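Local coordinates for SCARECROW-LIKE protein 7 (Oryza sativa Japonica Group, PDB 5HYZ) that probably acts as a DNA-binding transcription factor in plant development and abiotic stress resistance, and binds DNA in vitro through its GRAS domain, at residues I4-S7 against L8-C11. Numbering follows the deposited sequence.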
loop_
_atom_site.group_PDB
_atom_site.type_symbol
_atom_site.label_atom_id
_atom_site.label_comp_id
_atom_site.label_asym_id
_atom_site.label_seq_id
_atom_site.Cartn_x
_atom_site.Cartn_y
_atom_site.Cartn_z
ATOM N N ILE A 4 13.222 15.751 -28.645
ATOM C CA ILE A 4 14.331 16.180 -27.789
ATOM C C ILE A 4 15.222 14.961 -27.480
ATOM O O ILE A 4 16.435 15.065 -27.475
ATOM C CB ILE A 4 13.846 16.892 -26.498
ATOM C CG1 ILE A 4 15.037 17.516 -25.766
ATOM C CG2 ILE A 4 13.023 15.992 -25.606
ATOM C CD1 ILE A 4 14.664 18.428 -24.638
ATOM N N LEU A 5 14.606 13.790 -27.330
ATOM C CA LEU A 5 15.366 12.577 -27.026
ATOM C C LEU A 5 16.087 12.037 -28.253
ATOM O O LEU A 5 17.204 11.566 -28.170
ATOM C CB LEU A 5 14.426 11.524 -26.436
ATOM C CG LEU A 5 13.753 11.982 -25.134
ATOM C CD1 LEU A 5 12.880 10.862 -24.559
ATOM C CD2 LEU A 5 14.777 12.476 -24.093
ATOM N N GLN A 6 15.453 12.111 -29.417
ATOM C CA GLN A 6 16.178 11.696 -30.626
ATOM C C GLN A 6 17.383 12.615 -30.869
ATOM O O GLN A 6 18.459 12.173 -31.272
ATOM C CB GLN A 6 15.241 11.692 -31.862
ATOM C CG GLN A 6 14.271 10.481 -31.927
ATOM C CD GLN A 6 14.972 9.118 -31.780
ATOM O OE1 GLN A 6 15.869 8.761 -32.556
ATOM N NE2 GLN A 6 14.569 8.355 -30.757
ATOM N N SER A 7 17.209 13.900 -30.614
ATOM C CA SER A 7 18.356 14.820 -30.744
ATOM C C SER A 7 19.448 14.481 -29.758
ATOM O O SER A 7 20.613 14.488 -30.102
ATOM C CB SER A 7 17.910 16.268 -30.561
ATOM O OG SER A 7 16.861 16.545 -31.478
ATOM N N LEU A 8 19.069 14.171 -28.514
ATOM C CA LEU A 8 20.054 13.702 -27.542
ATOM C C LEU A 8 20.837 12.467 -27.991
ATOM O O LEU A 8 22.058 12.390 -27.876
ATOM C CB LEU A 8 19.324 13.410 -26.246
ATOM C CG LEU A 8 20.142 13.311 -24.986
ATOM C CD1 LEU A 8 21.145 14.426 -24.834
ATOM C CD2 LEU A 8 19.137 13.351 -23.865
ATOM N N LEU A 9 20.111 11.476 -28.500
ATOM C CA LEU A 9 20.763 10.284 -29.015
ATOM C C LEU A 9 21.743 10.608 -30.175
ATOM O O LEU A 9 22.883 10.115 -30.198
ATOM C CB LEU A 9 19.692 9.264 -29.462
ATOM C CG LEU A 9 18.899 8.595 -28.308
ATOM C CD1 LEU A 9 17.625 7.964 -28.865
ATOM C CD2 LEU A 9 19.768 7.548 -27.532
ATOM N N SER A 10 21.332 11.459 -31.105
ATOM C CA SER A 10 22.316 11.816 -32.153
ATOM C C SER A 10 23.495 12.535 -31.570
ATOM O O SER A 10 24.613 12.357 -32.042
ATOM C CB SER A 10 21.709 12.664 -33.291
ATOM O OG SER A 10 20.713 13.509 -32.797
ATOM N N CYS A 11 23.280 13.351 -30.533
ATOM C CA CYS A 11 24.412 13.944 -29.839
ATOM C C CYS A 11 25.377 12.892 -29.324
ATOM O O CYS A 11 26.582 13.011 -29.521
ATOM C CB CYS A 11 23.938 14.827 -28.655
ATOM S SG CYS A 11 23.300 16.440 -29.189
#
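Two successive turns of the helix 3-16 meet through four i-to-i+4 backbone hydrogen bonds, from Leu8 N to Ile4 O, Leu9 N to Leu5 O, Ser10 N to Gln6 O and Cys11 N to Ser7 O; that of Leu9 N to Leu5 O is 2.9 Å long, with an N-H...O angle of 167°. The helix illustrates amphipathic periodicity: its repeat of about 3.6 residues brings Leu5 and Leu8 to a buried face and leaves Gln6 on an exposed one. On the polar side, Ser10 OG sits between two carbonyls of the preceding turn, 2.9 Å from Ser7 O and 3.0 Å from Gln6 O. Its single proton can go to either carbonyl or be shared between them, and in each case the hydroxyl is turned back onto its own helix. Beside it, Gln6 crosses Leu9 obliquely. Its chain is bent about the CB-CG bond (chi2 -52°), and the amide nitrogen NE2 passes 3.6 Å from the methyl Leu9 CD1 while hydrogen-bonding to Ser1 OG, a bond that should help hold the amide near the leucine. Leu9 also lies against the backbone, its CG 3.4 Å from Leu5 O. Leu5 and Leu8 meet more loosely, methyl to methyl, with CD2 of Leu5 4.5 Å from CD2 of Leu8. In Leu8, CG stands opposite the backbone N (chi1 -162°), whereas Leu5 CG lies beside its own; the two side chains thus lie side by side on the buried face. Ser7 OG turns back to hydrogen-bond Pro3 O. Within the predicted leucine repeat 1 of the GRAS domain, this helix packs in a bundle: Ser7 and Leu8 touch Val29 of helix 23-32, Leu5 touches Leu43 and Leu8 touches Phe47 of helix 39-57, and Leu8 and Leu9 rest on Leu259 of helix 251-272.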